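Local coordinates for putative fumarylacetoacetate hydrolase family protein (Yersinia pestis, PDB 3S52) that is of unestablished function but belongs to the fumarylacetoacetate hydrolase family and forms a dimer of mixed alpha/beta subunits, at residues 5-10 with 17-22; 90-95 with 173-178; 112-117 with 121-126. All blocks are in the same frame, centred on the assembly; numbering follows the deposited sequence.

Contact 1. Residues 5-10 with 17-22; sequences YQHRDW and FPVNKV. With SO4 (sulfate ion), chain F.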
loop_
_atom_site.group_PDB
_atom_site.type_symbol
_atom_site.label_atom_id
_atom_site.label_comp_id
_atom_site.label_asym_id
_atom_site.label_seq_id
_atom_site.Cartn_x
_atom_site.Cartn_y
_atom_site.Cartn_z
ATOM N N TYR A 5 9.690 12.174 1.237
ATOM C CA TYR A 5 10.661 11.608 2.149
ATOM C C TYR A 5 11.916 11.161 1.414
ATOM O O TYR A 5 11.841 10.678 0.280
ATOM C CB TYR A 5 10.018 10.412 2.852
ATOM C CG TYR A 5 10.996 9.422 3.440
ATOM C CD1 TYR A 5 11.455 8.351 2.686
ATOM C CD2 TYR A 5 11.458 9.553 4.749
ATOM C CE1 TYR A 5 12.352 7.436 3.208
ATOM C CE2 TYR A 5 12.357 8.623 5.289
ATOM C CZ TYR A 5 12.798 7.573 4.507
ATOM O OH TYR A 5 13.683 6.640 5.005
ATOM N N GLN A 6 13.067 11.315 2.066
ATOM C CA GLN A 6 14.315 10.710 1.589
ATOM C C GLN A 6 14.983 9.871 2.692
ATOM O O GLN A 6 14.991 10.256 3.862
ATOM C CB GLN A 6 15.302 11.791 1.131
ATOM C CG GLN A 6 14.819 12.683 -0.014
ATOM C CD GLN A 6 15.674 13.933 -0.152
ATOM O OE1 GLN A 6 15.737 14.761 0.761
ATOM N NE2 GLN A 6 16.358 14.063 -1.281
ATOM N N HIS A 7 15.550 8.734 2.314
ATOM C CA HIS A 7 16.277 7.893 3.259
ATOM C C HIS A 7 17.481 8.644 3.769
ATOM O O HIS A 7 18.115 9.363 3.014
ATOM C CB HIS A 7 16.803 6.641 2.560
ATOM C CG HIS A 7 15.738 5.709 2.066
ATOM N ND1 HIS A 7 14.771 5.180 2.891
ATOM C CD2 HIS A 7 15.526 5.172 0.841
ATOM C CE1 HIS A 7 14.003 4.359 2.196
ATOM N NE2 HIS A 7 14.436 4.342 0.946
ATOM N N ARG A 8 17.819 8.441 5.036
ATOM C CA ARG A 8 18.963 9.104 5.632
ATOM C C ARG A 8 19.713 8.172 6.572
ATOM O O ARG A 8 19.127 7.241 7.121
ATOM C CB ARG A 8 18.509 10.368 6.369
ATOM C CG ARG A 8 18.101 11.488 5.409
ATOM C CD ARG A 8 17.714 12.767 6.130
ATOM N NE ARG A 8 17.191 13.753 5.184
ATOM C CZ ARG A 8 17.947 14.440 4.333
ATOM N NH1 ARG A 8 19.264 14.258 4.312
ATOM N NH2 ARG A 8 17.392 15.308 3.497
ATOM N N ASP A 9 21.008 8.409 6.773
ATOM C CA ASP A 9 21.683 7.655 7.826
ATOM C C ASP A 9 21.448 8.286 9.203
ATOM O O ASP A 9 20.794 9.330 9.312
ATOM C CB ASP A 9 23.177 7.385 7.516
ATOM C CG ASP A 9 24.035 8.652 7.495
ATOM O OD1 ASP A 9 23.569 9.709 7.959
ATOM O OD2 ASP A 9 25.204 8.571 7.033
ATOM N N TRP A 10 21.957 7.652 10.259
ATOM C CA TRP A 10 21.709 8.165 11.604
ATOM C C TRP A 10 22.171 9.614 11.742
ATOM O O TRP A 10 21.553 10.407 12.445
ATOM C CB TRP A 10 22.367 7.296 12.694
ATOM C CG TRP A 10 21.748 7.566 14.044
ATOM C CD1 TRP A 10 22.214 8.406 15.021
ATOM C CD2 TRP A 10 20.522 7.019 14.533
ATOM N NE1 TRP A 10 21.351 8.400 16.093
ATOM C CE2 TRP A 10 20.303 7.558 15.812
ATOM C CE3 TRP A 10 19.586 6.119 14.009
ATOM C CZ2 TRP A 10 19.180 7.230 16.573
ATOM C CZ3 TRP A 10 18.490 5.792 14.759
ATOM C CH2 TRP A 10 18.295 6.342 16.033
ATOM N N PHE A 17 19.343 5.111 -2.013
ATOM C CA PHE A 17 18.356 4.104 -2.402
ATOM C C PHE A 17 17.071 4.806 -2.802
ATOM O O PHE A 17 16.730 5.826 -2.223
ATOM C CB PHE A 17 17.995 3.165 -1.239
ATOM C CG PHE A 17 19.151 2.371 -0.684
ATOM C CD1 PHE A 17 19.624 1.252 -1.345
ATOM C CD2 PHE A 17 19.728 2.723 0.519
ATOM C CE1 PHE A 17 20.666 0.512 -0.814
ATOM C CE2 PHE A 17 20.772 1.995 1.051
ATOM C CZ PHE A 17 21.240 0.884 0.384
ATOM N N PRO A 18 16.325 4.231 -3.755
ATOM C CA PRO A 18 14.975 4.715 -4.086
ATOM C C PRO A 18 13.977 4.579 -2.919
ATOM O O PRO A 18 14.148 3.773 -2.008
ATOM C CB PRO A 18 14.541 3.780 -5.226
ATOM C CG PRO A 18 15.799 3.185 -5.750
ATOM C CD PRO A 18 16.707 3.066 -4.573
ATOM N N VAL A 19 12.925 5.375 -2.955
ATOM C CA VAL A 19 11.867 5.271 -1.974
ATOM C C VAL A 19 10.631 4.778 -2.711
ATOM O O VAL A 19 10.260 5.348 -3.736
ATOM C CB VAL A 19 11.588 6.642 -1.364
ATOM C CG1 VAL A 19 10.356 6.594 -0.433
ATOM C CG2 VAL A 19 12.842 7.140 -0.635
ATOM N N ASN A 20 10.031 3.688 -2.239
ATOM C CA ASN A 20 8.774 3.226 -2.838
ATOM C C ASN A 20 7.707 2.883 -1.823
ATOM O O ASN A 20 6.671 3.550 -1.746
ATOM C CB ASN A 20 9.007 2.030 -3.775
ATOM C CG ASN A 20 9.668 2.436 -5.070
ATOM O OD1 ASN A 20 10.889 2.276 -5.248
ATOM N ND2 ASN A 20 8.871 2.983 -5.988
ATOM N N LYS A 21 7.945 1.826 -1.051
ATOM C CA LYS A 21 6.924 1.348 -0.118
ATOM C C LYS A 21 7.510 0.843 1.192
ATOM O O LYS A 21 8.727 0.663 1.330
ATOM C CB LYS A 21 6.052 0.248 -0.755
ATOM C CG LYS A 21 6.815 -1.061 -1.088
ATOM C CD LYS A 21 5.875 -2.124 -1.687
ATOM C CE LYS A 21 6.657 -3.346 -2.222
ATOM N NZ LYS A 21 7.623 -2.985 -3.319
ATOM N N VAL A 22 6.608 0.604 2.137
ATOM C CA VAL A 22 6.920 0.052 3.447
ATOM C C VAL A 22 5.994 -1.156 3.645
ATOM O O VAL A 22 4.780 -1.006 3.581
ATOM C CB VAL A 22 6.635 1.099 4.538
ATOM C CG1 VAL A 22 7.064 0.595 5.912
ATOM C CG2 VAL A 22 7.325 2.395 4.199
HETATM S S SO4 F . 23.075 9.044 19.456
HETATM O O1 SO4 F . 23.023 9.326 20.889
HETATM O O2 SO4 F . 24.007 9.955 18.795
HETATM O O3 SO4 F . 23.531 7.667 19.278
HETATM O O4 SO4 F . 21.748 9.238 18.880
HETATM O O HOH W 1 16.630 8.460 -0.479
#
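His7 and Val19 hold the N-terminal loop against the chain just ahead of strand 21-26. NE2 of His7 donates a bent hydrogen bond to Pro18 O (3.0 Å, 137° at the hydrogen); the acceptor lies near the imidazole plane, but the donor stands 43° out of the carbonyl plane. A methyl of Val19, CG2, rests over one imidazole face in a CH-pi contact, 3.9 Å from the centroid of the His7 ring and displaced toward its rim. The other methyl, CG1, meets the edge of the phenol ring at Tyr5 CD1 (3.7 Å), so the valine fork serves both rings.

The imidazole is held from its other nitrogen too: Tyr5 OH and His7 ND1 are hydrogen-bonded at 2.8 Å. The phenol swings away from its own amide N (chi1 159°), which brings OH to the imidazole ND1. A water accepts from His7 N and donates to Phe17 O, adding a backbone bridge. Farther along the loop, Trp10 NE1 donates to a sulfate ion that Lys214 and Thr215 also bind.

Tyr5 packs on Leu54 of strand 54-56, on strand 131-138 and on Ile189 of strand 189-191, which places the loop across several strands of the mixed sheet.

Contact 2. Residues 90-95 with 173-178; sequences DRVARA and PLISYM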
loop_
_atom_site.group_PDB
_atom_site.type_symbol
_atom_site.label_atom_id
_atom_site.label_comp_id
_atom_site.label_asym_id
_atom_site.label_seq_id
_atom_site.Cartn_x
_atom_site.Cartn_y
_atom_site.Cartn_z
ATOM N N ASP A 90 18.490 -17.151 3.357
ATOM C CA ASP A 90 19.874 -16.716 3.175
ATOM C C ASP A 90 20.007 -15.506 2.237
ATOM O O ASP A 90 20.777 -14.580 2.507
ATOM C CB ASP A 90 20.718 -17.875 2.641
ATOM N N ARG A 91 19.243 -15.493 1.154
ATOM C CA ARG A 91 19.271 -14.344 0.266
ATOM C C ARG A 91 18.768 -13.094 0.994
ATOM O O ARG A 91 19.315 -11.999 0.823
ATOM C CB ARG A 91 18.454 -14.617 -0.989
ATOM C CG ARG A 91 18.496 -13.473 -2.004
ATOM C CD ARG A 91 17.588 -13.749 -3.196
ATOM N NE ARG A 91 17.984 -14.974 -3.880
ATOM C CZ ARG A 91 18.979 -15.046 -4.759
ATOM N NH1 ARG A 91 19.282 -16.202 -5.341
ATOM N NH2 ARG A 91 19.673 -13.954 -5.056
ATOM N N VAL A 92 17.735 -13.263 1.816
ATOM C CA VAL A 92 17.198 -12.156 2.613
ATOM C C VAL A 92 18.266 -11.607 3.544
ATOM O O VAL A 92 18.529 -10.404 3.561
ATOM C CB VAL A 92 15.942 -12.566 3.445
ATOM C CG1 VAL A 92 15.711 -11.587 4.601
ATOM C CG2 VAL A 92 14.705 -12.647 2.539
ATOM N N ALA A 93 18.891 -12.490 4.311
ATOM C CA ALA A 93 19.959 -12.064 5.212
ATOM C C ALA A 93 20.994 -11.160 4.509
ATOM O O ALA A 93 21.418 -10.155 5.074
ATOM C CB ALA A 93 20.644 -13.283 5.837
ATOM N N ARG A 94 21.387 -11.512 3.284
ATOM C CA ARG A 94 22.439 -10.786 2.560
ATOM C C ARG A 94 21.949 -9.459 1.991
ATOM O O ARG A 94 22.745 -8.634 1.530
ATOM C CB ARG A 94 22.991 -11.623 1.385
ATOM C CG ARG A 94 23.475 -13.021 1.739
ATOM C CD ARG A 94 24.231 -13.681 0.563
ATOM N NE ARG A 94 23.433 -13.728 -0.666
ATOM C CZ ARG A 94 22.798 -14.810 -1.105
ATOM N NH1 ARG A 94 22.872 -15.946 -0.420
ATOM N NH2 ARG A 94 22.090 -14.762 -2.230
ATOM N N ALA A 95 20.636 -9.278 1.972
ATOM C CA ALA A 95 20.037 -8.133 1.302
ATOM C C ALA A 95 19.794 -6.939 2.235
ATOM O O ALA A 95 19.442 -5.846 1.784
ATOM C CB ALA A 95 18.719 -8.549 0.622
ATOM N N PRO A 173 12.846 -14.910 8.307
ATOM C CA PRO A 173 11.674 -15.598 7.750
ATOM C C PRO A 173 10.509 -14.651 7.430
ATOM O O PRO A 173 9.728 -14.926 6.514
ATOM C CB PRO A 173 11.265 -16.583 8.858
ATOM C CG PRO A 173 12.041 -16.141 10.112
ATOM C CD PRO A 173 13.293 -15.489 9.591
ATOM N N LEU A 174 10.373 -13.559 8.174
ATOM C CA LEU A 174 9.280 -12.627 7.890
ATOM C C LEU A 174 9.483 -12.005 6.505
ATOM O O LEU A 174 8.581 -11.982 5.656
ATOM C CB LEU A 174 9.205 -11.521 8.957
ATOM C CG LEU A 174 8.137 -10.433 8.752
ATOM C CD1 LEU A 174 6.739 -10.985 8.896
ATOM C CD2 LEU A 174 8.355 -9.290 9.749
ATOM N N ILE A 175 10.687 -11.509 6.276
ATOM C CA ILE A 175 10.967 -10.828 5.030
ATOM C C ILE A 175 10.916 -11.829 3.886
ATOM O O ILE A 175 10.447 -11.519 2.796
ATOM C CB ILE A 175 12.304 -10.078 5.070
ATOM C CG1 ILE A 175 12.232 -8.942 6.091
ATOM C CG2 ILE A 175 12.631 -9.512 3.699
ATOM C CD1 ILE A 175 13.539 -8.147 6.218
ATOM N N SER A 176 11.373 -13.046 4.147
ATOM C CA SER A 176 11.281 -14.093 3.150
ATOM C C SER A 176 9.816 -14.281 2.777
ATOM O O SER A 176 9.448 -14.270 1.601
ATOM C CB SER A 176 11.883 -15.392 3.691
ATOM O OG SER A 176 11.750 -16.437 2.754
ATOM N N TYR A 177 8.977 -14.430 3.790
ATOM C CA TYR A 177 7.542 -14.569 3.572
ATOM C C TYR A 177 6.934 -13.412 2.757
ATOM O O TYR A 177 6.242 -13.653 1.752
ATOM C CB TYR A 177 6.813 -14.747 4.909
ATOM C CG TYR A 177 5.315 -14.857 4.767
ATOM C CD1 TYR A 177 4.723 -15.993 4.216
ATOM C CD2 TYR A 177 4.491 -13.817 5.160
ATOM C CE1 TYR A 177 3.335 -16.087 4.074
ATOM C CE2 TYR A 177 3.107 -13.902 5.034
ATOM C CZ TYR A 177 2.534 -15.033 4.492
ATOM O OH TYR A 177 1.155 -15.090 4.368
HETATM N N MSE A 178 7.198 -12.172 3.169
HETATM C CA MSE A 178 6.685 -10.990 2.453
HETATM C C MSE A 178 7.043 -11.030 0.968
HETATM O O MSE A 178 6.248 -10.666 0.109
HETATM C CB MSE A 178 7.238 -9.687 3.047
HETATM C CG MSE A 178 6.792 -9.383 4.460
HETATM SE SE MSE A 178 7.881 -7.920 5.243
HETATM C CE MSE A 178 6.734 -7.553 6.831
#
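Val92 reaches from helix 89-95 to helix 171-181 and meets Ile175 and Ser176, with its CA 6.2 Å from the CA of Ser176. The apolar part of the contact is a meeting of branched side chains. CG1 of Val92 lies 3.8 Å from CB of Ile175, and the CG2 methyl of Ile175 comes within reach of both valine methyls. The isoleucine has CG1 anti to its carbonyl carbon (chi1 -65°), which leaves CG2 on the side facing the valine; the same side chain also packs on Leu184 and Val190.

The second methyl of the valine, CG2, touches backbone instead: it sits 3.7 Å from Ser176 N and also packs against the CA and CB of that serine. The valine thus packs directly on the main chain of the facing helix, consistent with the close approach of the two CA atoms.

No hydrogen bond links the two segments. The hydroxyl of Ser176 is nevertheless engaged close by, since OG bonds to Ala87 O, just ahead of helix 89-95; this polar tie supplements the hydrophobic contact.

On its other sides helix 171-181 packs on strands of the mixed sheet: Leu174 on Val25, Met178, a selenomethionine, on Val23, Val25, Leu46 and Val190, and Tyr177 on Leu46. Helix 89-95, which leads into strand 96-107 of the same sheet, meets this helix through Val92.

Contact 3. Residues 112-117 with 121-126; sequences AGFKKA and WEKAKA. With SO4 (sulfate ion), chain E.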
loop_
_atom_site.group_PDB
_atom_site.type_symbol
_atom_site.label_atom_id
_atom_site.label_comp_id
_atom_site.label_asym_id
_atom_site.label_seq_id
_atom_site.Cartn_x
_atom_site.Cartn_y
_atom_site.Cartn_z
ATOM N N ALA A 112 -10.298 -0.280 14.121
ATOM C CA ALA A 112 -11.236 -1.185 14.786
ATOM C C ALA A 112 -12.516 -1.369 13.963
ATOM O O ALA A 112 -13.038 -2.473 13.853
ATOM C CB ALA A 112 -11.547 -0.708 16.172
ATOM N N GLY A 113 -13.015 -0.295 13.369
ATOM C CA GLY A 113 -14.190 -0.404 12.516
ATOM C C GLY A 113 -13.927 -1.239 11.267
ATOM O O GLY A 113 -14.755 -2.063 10.881
ATOM N N PHE A 114 -12.776 -1.017 10.627
ATOM C CA PHE A 114 -12.380 -1.788 9.447
ATOM C C PHE A 114 -12.336 -3.289 9.750
ATOM O O PHE A 114 -12.838 -4.096 8.965
ATOM C CB PHE A 114 -11.034 -1.278 8.858
ATOM C CG PHE A 114 -11.096 0.143 8.386
ATOM C CD1 PHE A 114 -12.303 0.680 7.968
ATOM C CD2 PHE A 114 -9.977 0.962 8.414
ATOM C CE1 PHE A 114 -12.390 1.992 7.551
ATOM C CE2 PHE A 114 -10.058 2.282 8.002
ATOM C CZ PHE A 114 -11.270 2.797 7.572
ATOM N N LYS A 115 -11.751 -3.655 10.891
ATOM C CA LYS A 115 -11.676 -5.061 11.305
ATOM C C LYS A 115 -13.057 -5.698 11.448
ATOM O O LYS A 115 -13.295 -6.801 10.958
ATOM C CB LYS A 115 -10.912 -5.223 12.626
ATOM C CG LYS A 115 -9.417 -4.951 12.558
ATOM C CD LYS A 115 -8.779 -5.326 13.892
ATOM C CE LYS A 115 -7.377 -4.774 14.024
ATOM N NZ LYS A 115 -6.837 -5.020 15.395
ATOM N N LYS A 116 -13.971 -5.006 12.119
ATOM C CA LYS A 116 -15.306 -5.549 12.321
ATOM C C LYS A 116 -16.097 -5.654 11.017
ATOM O O LYS A 116 -16.974 -6.503 10.884
ATOM C CB LYS A 116 -16.067 -4.722 13.352
ATOM C CG LYS A 116 -15.407 -4.715 14.712
ATOM C CD LYS A 116 -16.233 -3.943 15.717
ATOM C CE LYS A 116 -15.494 -3.785 17.030
ATOM N NZ LYS A 116 -16.429 -3.409 18.126
ATOM N N ALA A 117 -15.779 -4.798 10.053
ATOM C CA ALA A 117 -16.510 -4.776 8.785
ATOM C C ALA A 117 -15.808 -5.608 7.716
ATOM O O ALA A 117 -16.305 -5.742 6.605
ATOM C CB ALA A 117 -16.666 -3.335 8.288
ATOM N N TRP A 121 -7.368 -1.780 5.433
ATOM C CA TRP A 121 -6.894 -0.953 6.534
ATOM C C TRP A 121 -6.269 0.374 6.104
ATOM O O TRP A 121 -5.913 1.187 6.963
ATOM C CB TRP A 121 -5.863 -1.722 7.355
ATOM C CG TRP A 121 -6.370 -2.870 8.166
ATOM C CD1 TRP A 121 -7.633 -3.419 8.159
ATOM C CD2 TRP A 121 -5.607 -3.620 9.116
ATOM N NE1 TRP A 121 -7.687 -4.462 9.061
ATOM C CE2 TRP A 121 -6.458 -4.607 9.653
ATOM C CE3 TRP A 121 -4.271 -3.562 9.546
ATOM C CZ2 TRP A 121 -6.022 -5.524 10.611
ATOM C CZ3 TRP A 121 -3.838 -4.470 10.503
ATOM C CH2 TRP A 121 -4.709 -5.445 11.017
ATOM N N GLU A 122 -6.122 0.588 4.795
ATOM C CA GLU A 122 -5.328 1.714 4.278
ATOM C C GLU A 122 -5.665 3.078 4.879
ATOM O O GLU A 122 -4.773 3.879 5.163
ATOM C CB GLU A 122 -5.422 1.809 2.747
ATOM C CG GLU A 122 -4.433 0.899 2.005
ATOM C CD GLU A 122 -4.952 -0.523 1.826
ATOM O OE1 GLU A 122 -5.886 -0.929 2.566
ATOM O OE2 GLU A 122 -4.437 -1.218 0.924
ATOM N N LYS A 123 -6.950 3.372 5.039
ATOM C CA LYS A 123 -7.304 4.671 5.588
ATOM C C LYS A 123 -6.767 4.830 7.005
ATOM O O LYS A 123 -6.448 5.946 7.425
ATOM C CB LYS A 123 -8.825 4.926 5.552
ATOM C CG LYS A 123 -9.408 5.135 4.160
ATOM C CD LYS A 123 -10.872 5.649 4.214
ATOM C CE LYS A 123 -11.876 4.530 4.159
ATOM N NZ LYS A 123 -13.271 5.063 4.029
ATOM N N ALA A 124 -6.726 3.731 7.762
ATOM C CA ALA A 124 -6.207 3.766 9.136
ATOM C C ALA A 124 -4.685 3.661 9.258
ATOM O O ALA A 124 -4.104 4.088 10.267
ATOM C CB ALA A 124 -6.863 2.691 9.990
ATOM N N LYS A 125 -4.074 2.944 8.328
ATOM C CA LYS A 125 -2.626 2.713 8.370
ATOM C C LYS A 125 -1.728 3.429 7.359
ATOM O O LYS A 125 -0.505 3.515 7.548
ATOM C CB LYS A 125 -2.395 1.204 8.234
ATOM C CG LYS A 125 -2.910 0.405 9.413
ATOM C CD LYS A 125 -1.850 0.407 10.499
ATOM C CE LYS A 125 -2.121 -0.610 11.582
ATOM N NZ LYS A 125 -1.024 -0.510 12.606
ATOM N N ALA A 126 -2.329 3.869 6.256
ATOM C CA ALA A 126 -1.576 4.389 5.105
ATOM C C ALA A 126 -1.632 5.894 4.900
ATOM O O ALA A 126 -1.083 6.404 3.919
ATOM C CB ALA A 126 -1.968 3.660 3.820
HETATM S S SO4 E . -1.672 -4.260 14.649
HETATM O O1 SO4 E . -2.000 -3.322 15.723
HETATM O O2 SO4 E . -1.144 -3.528 13.512
HETATM O O3 SO4 E . -0.664 -5.226 15.093
HETATM O O4 SO4 E . -2.912 -4.954 14.265
#
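Phe114 extends its ring from helix 108-117 to the short helix 122-125, while Lys115 and Trp121 meet alongside. The phenylalanine has CG anti to its carbonyl carbon (chi1 -62°), which carries the ring across to the facing turn. There its CE2 atom approaches Ala124 N at 3.6 Å, with the nitrogen near the ring plane, and the methyl CB of Ala124 lies 3.8 Å from the same CE2. At the far end of the ring, CZ packs on Lys123, whose side chain crosses the phenylalanine at about a right angle. Lys123 bends at its third torsion (chi3 -93°) and brings CE to 3.9 Å from Phe114 CZ; its amino group bonds to Tyr177 OH and Pro44 O of the second subunit.

Trp121 sets off away from helix 108-117, yet its indole turns back toward it. CD1 of Trp121 meets Phe114 CB at 4.1 Å, and the extended Lys115 chain passes obliquely by the six-membered ring, with its CE 3.7 Å from Trp121 CZ2. Lys125 bends at its second torsion (chi2 -84°), and its NZ gives a 3.2 Å hydrogen bond to sulfate O2. Glu73 and Asp104 form salt bridges with this amino group.

Two consecutive helices are packed on each other here across a short connection, through Phe114 and Trp121. Lys123 of this pair faces the dimer interface, and beside it Lys125, Ser27 and His32 hold a sulfate ion, probably from the crystallisation liquor, in what may be a pocket able to take an anion.

Contact 1 comes first along the chain; contact 2 then brings together segments separated by 77 residues, and contact 3 falls within that interval. Their centres are well separated: about 19 Å between contacts 1 and 2, 25 Å between 1 and 3, and 28 Å between 2 and 3, and none touches another. The mixed sheet is their common reference: contact 1 runs into strand 21-26 and packs on strands 54-56 and 189-191, contact 2 covers strands 21-26 and 45-50 through helix 171-181, and contact 3 reaches strand 45-50 through Lys125. The dimer brings a residue of contact 2 in one subunit to contact 3 of the other; contact 1 also touches the second subunit.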